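Local coordinates for protein Plm1 (PDB 4HXY) that probably reduces a beta-keto group of the growing polyketide with NADPH, as the ketoreductase domain of the first module of phoslactomycin biosynthesis, at residues 112-116 with 332-337. Numbering follows the deposited sequence.
With NDP (NADPH dihydro-nicotinamide-adenine-dinucleotide phosphate), chain C.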
ATOM      1  N   GLY A 112       4.201   1.194   4.780  1.00  4.83           N
ATOM      2  CA  GLY A 112       4.577   1.551   3.412  1.00  4.38           C
ATOM      3  C   GLY A 112       5.746   2.510   3.414  1.00  4.09           C
ATOM      4  O   GLY A 112       6.718   2.316   2.697  1.00  5.00           O
ATOM      5  N   LEU A 113       5.656   3.547   4.244  1.00  4.40           N
ATOM      6  CA  LEU A 113       6.712   4.531   4.345  1.00  4.80           C
ATOM      7  C   LEU A 113       7.978   3.971   4.990  1.00  4.43           C
ATOM      8  O   LEU A 113       9.087   4.248   4.537  1.00  5.72           O
ATOM      9  CB  LEU A 113       6.215   5.756   5.121  1.00  4.65           C
ATOM     10  CG  LEU A 113       7.180   6.930   5.058  1.00  7.58           C
ATOM     11  CD1 LEU A 113       6.368   8.238   4.863  1.00 12.27           C
ATOM     12  CD2 LEU A 113       8.052   6.967   6.286  1.00  9.83           C
ATOM     13  N   GLY A 114       7.809   3.182   6.042  1.00  4.75           N
ATOM     14  CA  GLY A 114       8.923   2.613   6.784  1.00  4.56           C
ATOM     15  C   GLY A 114       9.817   1.732   5.935  1.00  4.28           C
ATOM     16  O   GLY A 114      11.033   1.782   6.042  1.00  5.02           O
ATOM     17  N   ARG A 115       9.221   0.930   5.061  1.00  4.65           N
ATOM     18  CA  ARG A 115      10.017   0.160   4.101  1.00  4.18           C
ATOM     19  C   ARG A 115      10.897   1.039   3.206  1.00  5.84           C
ATOM     20  O   ARG A 115      12.045   0.695   2.926  1.00  6.63           O
ATOM     21  CB  ARG A 115       9.124  -0.741   3.244  1.00  4.79           C
ATOM     22  CG  ARG A 115       8.582  -1.968   4.009  1.00  5.46           C
ATOM     23  CD  ARG A 115       7.776  -2.914   3.115  1.00  6.87           C
ATOM     24  NE  ARG A 115       6.402  -2.429   2.894  1.00  5.74           N
ATOM     25  CZ  ARG A 115       5.356  -2.743   3.645  1.00  6.31           C
ATOM     26  NH1 ARG A 115       5.462  -3.585   4.669  1.00  5.85           N
ATOM     27  NH2 ARG A 115       4.174  -2.236   3.363  1.00  6.83           N
ATOM     28  N   VAL A 116      10.367   2.171   2.766  1.00  5.28           N
ATOM     29  CA  VAL A 116      11.146   3.133   2.001  1.00  5.99           C
ATOM     30  C   VAL A 116      12.281   3.733   2.867  1.00  5.96           C
ATOM     31  O   VAL A 116      13.398   3.910   2.384  1.00  6.50           O
ATOM     32  CB  VAL A 116      10.243   4.206   1.406  1.00  5.82           C
ATOM     33  CG1 VAL A 116      11.077   5.246   0.672  1.00  6.52           C
ATOM     34  CG2 VAL A 116       9.223   3.557   0.455  1.00  6.60           C
ATOM     35  N   GLN A 332       9.933   6.871  -3.140  1.00  9.75           N
ATOM     36  CA  GLN A 332       8.489   6.596  -3.179  1.00  9.38           C
ATOM     37  C   GLN A 332       7.763   6.548  -1.813  1.00  9.52           C
ATOM     38  O   GLN A 332       6.699   5.929  -1.683  1.00 10.01           O
ATOM     39  CB  GLN A 332       8.270   5.295  -3.952  1.00  9.32           C
ATOM     40  CG  GLN A 332       8.748   5.407  -5.368  1.00 10.36           C
ATOM     41  CD  GLN A 332       8.114   4.426  -6.306  1.00 12.57           C
ATOM     42  OE1 GLN A 332       7.749   3.318  -5.921  1.00 11.78           O
ATOM     43  NE2 GLN A 332       7.958   4.840  -7.554  1.00 15.74           N
ATOM     44  N   ALA A 333       8.284   7.241  -0.803  1.00  9.86           N
ATOM     45  CA  ALA A 333       7.660   7.226   0.528  1.00 10.05           C
ATOM     46  C   ALA A 333       6.134   7.439   0.523  1.00  8.86           C
ATOM     47  O   ALA A 333       5.398   6.633   1.096  1.00  7.78           O
ATOM     48  CB  ALA A 333       8.333   8.251   1.452  1.00 10.71           C
ATOM     49  N   GLY A 334       5.665   8.510  -0.118  1.00  8.55           N
ATOM     50  CA  GLY A 334       4.240   8.814  -0.159  1.00  8.15           C
ATOM     51  C   GLY A 334       3.454   7.859  -1.036  1.00  7.69           C
ATOM     52  O   GLY A 334       2.324   7.493  -0.720  1.00  7.18           O
ATOM     53  N   TYR A 335       4.058   7.461  -2.151  1.00  7.24           N
ATOM     54  CA  TYR A 335       3.419   6.527  -3.076  1.00  6.73           C
ATOM     55  C   TYR A 335       3.265   5.176  -2.368  1.00  6.35           C
ATOM     56  O   TYR A 335       2.194   4.568  -2.344  1.00  5.62           O
ATOM     57  CB  TYR A 335       4.263   6.392  -4.317  1.00  6.50           C
ATOM     58  CG  TYR A 335       3.646   5.590  -5.429  1.00  6.73           C
ATOM     59  CD1 TYR A 335       2.418   5.929  -5.961  1.00  6.46           C
ATOM     60  CD2 TYR A 335       4.325   4.512  -5.969  1.00  8.38           C
ATOM     61  CE1 TYR A 335       1.857   5.205  -7.007  1.00  6.86           C
ATOM     62  CE2 TYR A 335       3.782   3.773  -6.989  1.00  7.83           C
ATOM     63  CZ  TYR A 335       2.552   4.135  -7.519  1.00  7.33           C
ATOM     64  OH  TYR A 335       2.040   3.401  -8.544  1.00  9.55           O
ATOM     65  N   ALA A 336       4.346   4.724  -1.757  1.00  5.07           N
ATOM     66  CA  ALA A 336       4.340   3.455  -1.021  1.00  4.53           C
ATOM     67  C   ALA A 336       3.323   3.482   0.118  1.00  4.62           C
ATOM     68  O   ALA A 336       2.588   2.529   0.338  1.00  5.41           O
ATOM     69  CB  ALA A 336       5.765   3.140  -0.463  1.00  4.81           C
ATOM     70  N   ALA A 337       3.290   4.581   0.859  1.00  5.11           N
ATOM     71  CA  ALA A 337       2.376   4.689   1.987  1.00  5.66           C
ATOM     72  C   ALA A 337       0.931   4.563   1.512  1.00  5.56           C
ATOM     73  O   ALA A 337       0.134   3.817   2.081  1.00  5.43           O
ATOM     74  CB  ALA A 337       2.586   6.008   2.710  1.00  4.94           C
TER
HETATM   75  PA  NDP C 501      -2.112   8.010 -14.898  1.00 12.23           P
HETATM   76  O1A NDP C 501      -2.159   7.840 -16.379  1.00 13.80           O
HETATM   77  O2A NDP C 501      -1.420   9.217 -14.340  1.00 11.30           O
HETATM   78  O5B NDP C 501      -3.601   7.975 -14.322  1.00 11.19           O
HETATM   79  C5B NDP C 501      -3.887   8.525 -13.053  1.00 12.82           C
HETATM   80  C4B NDP C 501      -5.264   9.120 -13.100  1.00 11.40           C
HETATM   81  O4B NDP C 501      -5.618   9.637 -11.834  1.00  8.96           O
HETATM   82  C3B NDP C 501      -5.375  10.282 -14.058  1.00 13.42           C
HETATM   83  O3B NDP C 501      -6.537  10.057 -14.880  1.00 15.33           O
HETATM   84  C2B NDP C 501      -5.567  11.502 -13.185  1.00 10.16           C
HETATM   85  O2B NDP C 501      -6.336  12.393 -13.965  1.00 11.30           O
HETATM   86  C1B NDP C 501      -6.288  10.869 -11.999  1.00  9.11           C
HETATM   87  N9A NDP C 501      -6.295  11.634 -10.758  1.00  7.70           N
HETATM   88  C8A NDP C 501      -5.219  12.083 -10.024  1.00  7.49           C
HETATM   89  N7A NDP C 501      -5.676  12.769  -8.954  1.00  7.76           N
HETATM   90  C5A NDP C 501      -7.048  12.741  -8.980  1.00  7.73           C
HETATM   91  C6A NDP C 501      -8.033  13.252  -8.151  1.00  6.52           C
HETATM   92  N6A NDP C 501      -7.795  13.945  -7.043  1.00  6.73           N
HETATM   93  N1A NDP C 501      -9.354  13.043  -8.504  1.00  7.17           N
HETATM   94  C2A NDP C 501      -9.686  12.307  -9.636  1.00  5.95           C
HETATM   95  N3A NDP C 501      -8.720  11.801 -10.468  1.00  7.42           N
HETATM   96  C4A NDP C 501      -7.424  12.019 -10.120  1.00  8.44           C
HETATM   97  O3  NDP C 501      -1.427   6.735 -14.193  1.00 11.17           O
HETATM   98  PN  NDP C 501      -1.627   5.198 -14.529  1.00 12.40           P
HETATM   99  O1N NDP C 501      -0.281   4.656 -14.821  1.00 15.38           O
HETATM  100  O2N NDP C 501      -2.725   4.925 -15.476  1.00 14.07           O
HETATM  101  O5D NDP C 501      -1.943   4.562 -13.097  1.00 15.12           O
HETATM  102  C5D NDP C 501      -3.242   4.547 -12.565  1.00 14.82           C
HETATM  103  C4D NDP C 501      -3.199   3.834 -11.223  1.00 12.35           C
HETATM  104  O4D NDP C 501      -2.503   2.604 -11.335  1.00 11.63           O
HETATM  105  C3D NDP C 501      -2.469   4.639 -10.174  1.00 12.04           C
HETATM  106  O3D NDP C 501      -3.220   4.652  -8.998  1.00 14.77           O
HETATM  107  C2D NDP C 501      -1.170   3.895  -9.943  1.00 12.84           C
HETATM  108  O2D NDP C 501      -0.659   4.056  -8.636  1.00 14.33           O
HETATM  109  C1D NDP C 501      -1.553   2.473 -10.298  1.00 12.33           C
HETATM  110  N1N NDP C 501      -0.405   1.702 -10.795  1.00 11.07           N
HETATM  111  C2N NDP C 501       0.128   1.957 -12.027  1.00  9.58           C
HETATM  112  C3N NDP C 501       1.310   1.356 -12.463  1.00 10.59           C
HETATM  113  C7N NDP C 501       1.842   1.576 -13.825  1.00 11.03           C
HETATM  114  O7N NDP C 501       2.885   0.758 -14.198  1.00 11.88           O
HETATM  115  N7N NDP C 501       1.425   2.509 -14.667  1.00 12.14           N
HETATM  116  C4N NDP C 501       1.820   0.170 -11.690  1.00  9.76           C
HETATM  117  C5N NDP C 501       1.159  -0.032 -10.367  1.00  9.96           C
HETATM  118  C6N NDP C 501       0.071   0.717  -9.984  1.00 10.14           C
HETATM  119  P2B NDP C 501      -6.517  13.943 -13.609  1.00 13.15           P
HETATM  120  O1X NDP C 501      -7.254  14.515 -14.798  1.00 13.44           O
HETATM  121  O2X NDP C 501      -5.153  14.618 -13.410  1.00 13.76           O
HETATM  122  O3X NDP C 501      -7.269  14.093 -12.352  1.00 10.20           O
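V116 meets the first turn of helix 333-351 with both methyls: CG1 sits 3.7 Å from the backbone N of A333, while CG2 lies 3.6 Å from CB of A336, three residues further along. With CG1 anti to its own backbone N (chi1 177°), both branches face the A333 backbone from one side, CG1 and CG2 each 4.0 Å from CA of A333. The A333 methyl touches both CG1 of V116 (4.1 Å) and CD1 of L113 (3.9 Å). L113 also packs against L70 and L74 of helix 67-77. One turn before V116, G112 brings its CA to 4.1 Å from CA of A337; a CB at G112 would run into the carbonyl oxygen of A336. With an alanine at V116, the A336 methyl and the A333 backbone would probably lose the cover of both branches. The two short helical segments cross at 141°, roughly antiparallel, with axes 7.6 Å apart, a closeness that glycine and alanines allow. From the first turn of helix 333-351, Y335 reaches the cofactor, its OH hydrogen-bonded to O2D of NADPH (2.8 Å). No hydrogen bond links the two segments, so close apolar packing joins helix 105-120 to the helix carrying this cofactor-binding tyrosine.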